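Local coordinates for protein 3-phytase (Klebsiella pneumoniae, PDB 2WNH) that probably hydrolyses phytate (inositol hexakisphosphate) to release phosphate, as a member of the histidine acid phosphatase family, at residues Glu220-Pro223 with Leu224-Ala228; Ser236-Thr239 with Ala240-Leu244; Thr373-Gly376 with Thr377-Pro380; Lys198-Ser202 with Gly203-Met207. The protein carries 3 engineered substitutions. All coordinates share one frame; numbering follows the deposited sequence.

Interaction 1: Glu220-Pro223 with Leu224-Ala228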
# COMPACT_ATOMS: atom_id res chain seq x y z
N GLU B 220 12.64 -26.61 -6.54
CA GLU B 220 13.16 -25.49 -7.35
C GLU B 220 12.25 -25.09 -8.52
O GLU B 220 12.40 -24.01 -9.10
CB GLU B 220 14.56 -25.88 -7.90
CG GLU B 220 15.23 -24.90 -8.88
CD GLU B 220 15.81 -23.66 -8.19
OE1 GLU B 220 15.59 -23.47 -6.99
OE2 GLU B 220 16.51 -22.86 -8.87
N ASN B 221 11.34 -25.98 -8.91
CA ASN B 221 10.64 -25.80 -10.20
C ASN B 221 11.58 -25.89 -11.43
O ASN B 221 11.40 -25.16 -12.44
CB ASN B 221 9.80 -24.50 -10.22
CG ASN B 221 8.75 -24.50 -11.33
OD1 ASN B 221 8.32 -25.56 -11.79
ND2 ASN B 221 8.34 -23.30 -11.79
N LEU B 222 12.60 -26.76 -11.36
CA LEU B 222 13.35 -27.12 -12.58
C LEU B 222 12.40 -27.75 -13.60
O LEU B 222 11.47 -28.47 -13.21
CB LEU B 222 14.44 -28.18 -12.27
CG LEU B 222 15.72 -27.77 -11.56
CD1 LEU B 222 16.67 -28.97 -11.48
CD2 LEU B 222 16.46 -26.59 -12.20
N PRO B 223 12.62 -27.47 -14.89
CA PRO B 223 11.92 -28.22 -15.94
C PRO B 223 12.08 -29.71 -15.71
O PRO B 223 13.15 -30.13 -15.27
CB PRO B 223 12.66 -27.81 -17.21
CG PRO B 223 13.17 -26.42 -16.91
CD PRO B 223 13.53 -26.45 -15.44
N LEU B 224 11.05 -30.50 -16.01
CA LEU B 224 11.09 -31.95 -15.78
C LEU B 224 12.21 -32.63 -16.56
O LEU B 224 12.82 -33.60 -16.08
CB LEU B 224 9.76 -32.61 -16.13
CG LEU B 224 8.53 -32.16 -15.32
CD1 LEU B 224 7.31 -32.92 -15.79
CD2 LEU B 224 8.71 -32.29 -13.80
N SER B 225 12.52 -32.08 -17.73
CA SER B 225 13.62 -32.60 -18.56
C SER B 225 14.99 -32.44 -17.90
O SER B 225 15.95 -33.12 -18.28
CB SER B 225 13.64 -31.90 -19.93
OG SER B 225 14.02 -30.54 -19.79
N GLN B 226 15.06 -31.58 -16.88
CA GLN B 226 16.31 -31.22 -16.24
C GLN B 226 16.37 -31.73 -14.80
O GLN B 226 17.38 -31.55 -14.12
CB GLN B 226 16.49 -29.71 -16.23
CG GLN B 226 16.77 -29.09 -17.60
CD GLN B 226 16.84 -27.58 -17.53
OE1 GLN B 226 17.23 -27.00 -16.51
NE2 GLN B 226 16.45 -26.92 -18.62
N LEU B 227 15.28 -32.33 -14.35
CA LEU B 227 15.20 -32.86 -12.99
C LEU B 227 15.77 -34.28 -12.99
O LEU B 227 16.84 -34.52 -12.42
CB LEU B 227 13.76 -32.80 -12.45
CG LEU B 227 13.49 -33.55 -11.13
CD1 LEU B 227 14.39 -33.00 -10.02
CD2 LEU B 227 12.03 -33.50 -10.75
N ALA B 228 15.07 -35.21 -13.63
CA ALA B 228 15.54 -36.58 -13.76
C ALA B 228 15.29 -37.03 -15.19
O ALA B 228 14.64 -38.06 -15.42
CB ALA B 228 14.82 -37.50 -12.77

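Interaction 2: Ser236-Thr239 with Ala240-Leu244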
# COMPACT_ATOMS: atom_id res chain seq x y z
N SER B 236 4.46 -37.18 -5.84
CA SER B 236 4.40 -38.50 -5.21
C SER B 236 5.64 -39.33 -5.53
O SER B 236 6.07 -40.16 -4.73
CB SER B 236 3.15 -39.24 -5.66
OG SER B 236 3.20 -39.50 -7.05
N GLN B 237 6.23 -39.10 -6.70
CA GLN B 237 7.43 -39.82 -7.10
C GLN B 237 8.66 -39.38 -6.31
O GLN B 237 9.58 -40.17 -6.11
CB GLN B 237 7.71 -39.64 -8.58
CG GLN B 237 6.75 -40.38 -9.47
CD GLN B 237 6.99 -40.03 -10.92
OE1 GLN B 237 6.65 -38.94 -11.37
NE2 GLN B 237 7.59 -40.96 -11.66
N ILE B 238 8.69 -38.12 -5.88
CA ILE B 238 9.75 -37.67 -4.97
C ILE B 238 9.53 -38.29 -3.60
O ILE B 238 10.47 -38.85 -3.01
CB ILE B 238 9.81 -36.11 -4.87
CG1 ILE B 238 10.18 -35.51 -6.23
CG2 ILE B 238 10.80 -35.64 -3.78
CD1 ILE B 238 11.59 -35.81 -6.69
N THR B 239 8.30 -38.21 -3.11
CA THR B 239 7.92 -38.80 -1.81
C THR B 239 8.34 -40.27 -1.70
O THR B 239 8.87 -40.69 -0.65
CB THR B 239 6.40 -38.67 -1.59
OG1 THR B 239 6.05 -37.29 -1.59
CG2 THR B 239 5.98 -39.32 -0.27
N ALA B 240 8.12 -41.02 -2.77
CA ALA B 240 8.47 -42.45 -2.81
C ALA B 240 9.97 -42.73 -2.65
O ALA B 240 10.34 -43.83 -2.25
CB ALA B 240 7.97 -43.06 -4.10
N LEU B 241 10.82 -41.75 -2.97
CA LEU B 241 12.27 -41.90 -2.87
C LEU B 241 12.83 -41.56 -1.49
O LEU B 241 13.97 -41.94 -1.18
CB LEU B 241 12.99 -41.06 -3.93
CG LEU B 241 12.59 -41.35 -5.37
CD1 LEU B 241 13.20 -40.34 -6.33
CD2 LEU B 241 13.01 -42.77 -5.74
N LEU B 242 12.06 -40.82 -0.70
CA LEU B 242 12.57 -40.19 0.52
C LEU B 242 12.98 -41.17 1.63
O LEU B 242 13.82 -40.84 2.48
CB LEU B 242 11.57 -39.14 1.06
CG LEU B 242 11.36 -37.92 0.16
CD1 LEU B 242 10.31 -36.99 0.76
CD2 LEU B 242 12.69 -37.17 -0.13
N PRO B 243 12.40 -42.37 1.62
CA PRO B 243 12.81 -43.41 2.58
C PRO B 243 14.34 -43.64 2.63
O PRO B 243 14.90 -43.93 3.69
CB PRO B 243 12.06 -44.70 2.27
N LEU B 244 15.02 -43.48 1.50
CA LEU B 244 16.48 -43.61 1.47
C LEU B 244 17.17 -42.48 2.24
O LEU B 244 18.22 -42.67 2.84
CB LEU B 244 16.99 -43.64 0.02
CG LEU B 244 16.79 -44.98 -0.70
CD1 LEU B 244 17.06 -44.82 -2.21
CD2 LEU B 244 17.73 -46.01 -0.10

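Interaction 3: Thr373-Gly376 with Thr377-Pro380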
# COMPACT_ATOMS: atom_id res chain seq x y z
N THR B 373 -4.22 -25.71 23.48
CA THR B 373 -4.80 -24.38 23.61
C THR B 373 -5.10 -23.80 22.23
O THR B 373 -4.73 -24.39 21.21
CB THR B 373 -3.85 -23.39 24.32
OG1 THR B 373 -2.81 -23.00 23.42
CG2 THR B 373 -3.22 -24.04 25.54
N ASP B 374 -5.74 -22.64 22.22
CA ASP B 374 -6.08 -22.00 20.94
C ASP B 374 -4.83 -21.49 20.19
O ASP B 374 -4.92 -21.17 18.99
CB ASP B 374 -7.12 -20.90 21.17
CG ASP B 374 -8.50 -21.47 21.52
OD1 ASP B 374 -8.93 -22.45 20.88
OD2 ASP B 374 -9.16 -20.93 22.44
N VAL B 375 -3.68 -21.50 20.86
CA VAL B 375 -2.41 -21.06 20.25
C VAL B 375 -1.46 -22.23 19.98
O VAL B 375 -0.31 -22.04 19.55
CB VAL B 375 -1.72 -19.95 21.09
CG1 VAL B 375 -2.64 -18.74 21.21
CG2 VAL B 375 -1.34 -20.45 22.49
N GLY B 376 -1.93 -23.45 20.26
CA GLY B 376 -1.06 -24.63 20.10
C GLY B 376 -0.93 -25.49 21.36
O GLY B 376 -1.61 -25.23 22.35
N THR B 377 -0.05 -26.48 21.30
CA THR B 377 0.24 -27.38 22.44
C THR B 377 1.26 -26.73 23.35
O THR B 377 2.42 -26.54 22.95
CB THR B 377 0.75 -28.77 21.95
OG1 THR B 377 -0.23 -29.34 21.06
CG2 THR B 377 0.99 -29.74 23.12
N LEU B 378 0.82 -26.38 24.58
CA LEU B 378 1.66 -25.70 25.55
C LEU B 378 2.03 -26.64 26.70
O LEU B 378 1.17 -27.31 27.27
CB LEU B 378 0.94 -24.44 26.07
CG LEU B 378 1.18 -23.11 25.33
CD1 LEU B 378 1.35 -23.18 23.83
CD2 LEU B 378 0.12 -22.06 25.72
N CYS B 379 3.32 -26.66 27.02
CA CYS B 379 3.89 -27.59 28.00
C CYS B 379 4.48 -26.82 29.18
O CYS B 379 5.25 -25.87 28.98
CB CYS B 379 4.98 -28.42 27.29
SG CYS B 379 4.32 -29.35 25.87
N PRO B 380 4.15 -27.21 30.43
CA PRO B 380 4.77 -26.51 31.56
C PRO B 380 6.26 -26.31 31.35
O PRO B 380 7.00 -27.26 31.05
CB PRO B 380 4.46 -27.45 32.75
CG PRO B 380 3.12 -27.99 32.38
CD PRO B 380 3.21 -28.26 30.89

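Interaction 4: Lys198-Ser202 with Gly203-Met207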
# COMPACT_ATOMS: atom_id res chain seq x y z
N LYS B 198 35.33 -38.94 9.08
CA LYS B 198 33.88 -38.93 8.82
C LYS B 198 33.38 -40.35 8.48
O LYS B 198 33.96 -41.04 7.65
CB LYS B 198 33.51 -37.95 7.69
CG LYS B 198 33.64 -36.48 8.07
CD LYS B 198 32.49 -35.65 7.50
CE LYS B 198 31.25 -35.71 8.39
NZ LYS B 198 30.19 -34.74 8.00
N THR B 199 32.29 -40.76 9.13
CA THR B 199 31.77 -42.11 8.99
C THR B 199 30.51 -42.12 8.13
O THR B 199 29.49 -41.52 8.50
CB THR B 199 31.42 -42.71 10.36
OG1 THR B 199 32.53 -42.56 11.24
CG2 THR B 199 31.07 -44.18 10.25
N THR B 200 30.59 -42.79 6.98
CA THR B 200 29.46 -42.85 6.05
C THR B 200 29.18 -44.31 5.69
O THR B 200 30.02 -45.19 5.93
CB THR B 200 29.75 -42.04 4.78
OG1 THR B 200 30.94 -42.56 4.16
CG2 THR B 200 29.96 -40.57 5.11
N ILE B 201 28.00 -44.57 5.11
CA ILE B 201 27.62 -45.89 4.62
C ILE B 201 27.80 -45.91 3.10
O ILE B 201 27.22 -45.09 2.38
CB ILE B 201 26.15 -46.24 4.96
CG1 ILE B 201 25.80 -45.98 6.44
CG2 ILE B 201 25.78 -47.65 4.46
CD1 ILE B 201 26.37 -46.93 7.44
N SER B 202 28.61 -46.83 2.59
CA SER B 202 28.81 -46.89 1.14
C SER B 202 27.49 -47.24 0.46
O SER B 202 26.65 -47.96 1.02
CB SER B 202 29.90 -47.92 0.78
OG SER B 202 29.43 -49.21 1.07
N GLY B 203 27.30 -46.71 -0.74
CA GLY B 203 26.06 -46.94 -1.48
C GLY B 203 24.93 -46.01 -1.02
O GLY B 203 24.53 -45.09 -1.75
N LEU B 204 24.43 -46.27 0.19
CA LEU B 204 23.34 -45.52 0.80
C LEU B 204 23.62 -44.01 0.87
O LEU B 204 22.76 -43.21 0.52
CB LEU B 204 23.04 -46.04 2.21
CG LEU B 204 21.97 -45.29 3.02
CD1 LEU B 204 20.64 -45.27 2.28
CD2 LEU B 204 21.77 -45.93 4.36
N SER B 205 24.82 -43.64 1.31
CA SER B 205 25.10 -42.22 1.49
C SER B 205 24.99 -41.46 0.17
O SER B 205 24.40 -40.39 0.14
CB SER B 205 26.44 -41.95 2.20
OG SER B 205 27.54 -42.40 1.43
N VAL B 206 25.54 -42.02 -0.91
CA VAL B 206 25.47 -41.37 -2.22
C VAL B 206 24.03 -41.42 -2.76
O VAL B 206 23.57 -40.45 -3.35
CB VAL B 206 26.51 -41.91 -3.22
CG1 VAL B 206 26.40 -41.18 -4.56
CG2 VAL B 206 27.93 -41.71 -2.65
N MET B 207 23.32 -42.53 -2.54
CA MET B 207 21.90 -42.57 -2.89
C MET B 207 21.12 -41.45 -2.21
O MET B 207 20.26 -40.83 -2.83
CB MET B 207 21.28 -43.92 -2.57
CG MET B 207 21.61 -44.98 -3.62
SD MET B 207 20.85 -46.55 -3.22
CE MET B 207 22.30 -47.53 -2.87

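Interaction 1: Glu220-Pro223 with Leu224-Ala228
The carboxamide of Q226 offers one face to the pyrrolidine ring of P223, whose methylenes CG and CD both stand over it. The closest pair runs from P223 CG to Q226 NE2, 3.7 Å, while P223 CD lies 3.9 Å from Q226 OE1, so proline carbons reach both polar ends of the amide. The two groups are tilted against each other rather than stacked flat. Past the oxygen end of the amide comes L222, with its CD2 4.4 Å from Q226 OE1 in a marginal contact; at the other end of the proline ring, S225 OG approaches P223 CB at 4.0 Å. The long reach of Q226 follows from its torsions: CG lies anti to the carbonyl carbon (chi1 -70°) and the chain beyond it is extended, which carries the amide back along the preceding proline. These side chains dress a tight turn just downstream of helix 204-219. That helix ends in a Schellman motif, with N221 taking positive phi, and the chain then folds over so that Q226 N donates to P223 O at 2.9 Å. One step on, L227 N binds L224 O at 3.3 Å, continuing the curl. L222 CD1 rests 3.8 Å from Q226 O, an oxygen that also accepts from T47 OG1. Across the subunit boundary, N221 bonds to G117 and D110 of the second subunit, and P223 packs on A119 of that same neighbouring chain.

Interaction 2: Ser236-Thr239 with Ala240-Leu244
L241 and L242 fold back on the carbonyls of Q237, I238 and T239 where helix 235-239 gives way to helix 243-250, the two being joined by a type I beta turn from T239 to L242. The buried side of this junction is tightly packed. L241 CG sits 3.3 Å from Q237 O, and L242 CG comes to 3.4 Å from I238 O, so each leucine lays a branch point on a backbone carbonyl oxygen of the last helical turn. L241 also meets L170 and V211 of the neighbouring helices, and I238 leans on W218. The looser side is that of S236, which is exposed to solvent; A240 CB, 3.5 Å from S236 O, is only partly open and also meets L170. Q237 turns its amide toward the start of its own helix, where OE1 accepts from A233 N. Backbone bonds record the change of pitch. A240 N donates to S236 O at 3.0 Å, an ordinary helical bond, after which L241 N pairs with I238 O at 2.9 Å and L242 N with T239 O at 3.2 Å, each one residue shorter in span. P243, having no N-H, cannot supply the next helical bond to T239 O, which is consistent with the break at this point. With CG anti to its carbonyl carbon (chi1 -66°), L242 leans back over the turn and places CD1 3.9 Å from T239 CA.

Interaction 3: Thr373-Gly376 with Thr377-Pro380
Apolar contact between V375 and L378 joins the turn to the strand that leaves it: V375 CG2 meets L378 CD2 at 3.9 Å, with the two side chains slanting across each other. T373 adds a second wall, crossing the leucine at about a right angle, and both its CG2 and its hydroxyl oxygen touch the same methyl, the latter with T373 OG1 3.8 Å from L378 CD2. L378 reaches this spot with chi1 at -90°, twisted some way from a staggered position. W14 of strand 14-24 and W326 of strand 320-328 pack on the same leucine and on V375, tying the turn to the large mixed sheet.

Hydrogen bonding shapes the turn itself, a two-residue beta-hairpin connection in which the type I turn from T373 to G376 links strands 371-373 and 376-380. T373 N donates to G376 O at 2.9 Å and G376 N to T373 O at 3.1 Å, making a hydrogen-bonded pair. The threonine hydroxyl then works in both directions: it accepts from V375 N at 3.1 Å, an ST turn, and donates to G376 O at 2.7 Å. G376 O is therefore gripped by two donors of one residue.

Polar and covalent ties on the outgoing strand run elsewhere. T377 OG1 bonds to E364 OE1, and the disulfide of C379 with C370 staples the strand to the residue just before its hairpin partner.

Interaction 4: Lys198-Ser202 with Gly203-Met207
I201 and L204 lie side by side and point the same way, with I201 CG2 3.9 Å from L204 CB. Both side chains also meet W189, and L204 is further covered by L244 and N248 of helix 243-250, so the pair forms a buried apolar seam. S205 is turned toward the strand instead. Its hydroxyl sits between the backbone N and the carbonyl carbon (chi1 64°), which folds OG back onto the strand: S205 OG donates to I201 O at 2.9 Å, while S205 N reaches that oxygen at 3.0 Å. These two donors come from opposite faces of the I201 carbonyl plane, so one buried acceptor is held on both sides by a single residue. This is how strand 199-201, half of the small antiparallel ribbon with 191-193, passes into helix 204-219, with G203 at the N-cap position. G203 adopts positive phi (81°), a bend that glycine accommodates easily. At the corner, L204 N makes only a weak bond to S202 O, 2.9 Å, and M207 N bonds to G203 O in the opening turn of the helix. T200 faces S205 more loosely, its CB 4.0 Å from S205 OG, on the solvent-exposed side of the strand. The hydroxyl of S202 is bound outside the two segments, to P188 O and R190 N, on the approach to the partner strand.

Overall arrangement
Along the chain the order is interaction 4, 1, 2 and 3. The first three belong to one helical region, consistent with the alpha domain of histidine acid phosphatases: interaction 4 opens helix 204-219, interaction 1 follows its end, and interaction 2 links the next two helices. Interactions 2 and 4, with centres about 18 Å apart, touch directly, L244 O lying 3.6 Å from L204 CD1. Interaction 1 is about 16 Å from interaction 2, centre to centre. Interaction 3 closes a hairpin on the large mixed sheet, its centre about 40 Å from that of interaction 4, on the opposite side of the chain's centre, whereas the others mark successive helix ends and joints.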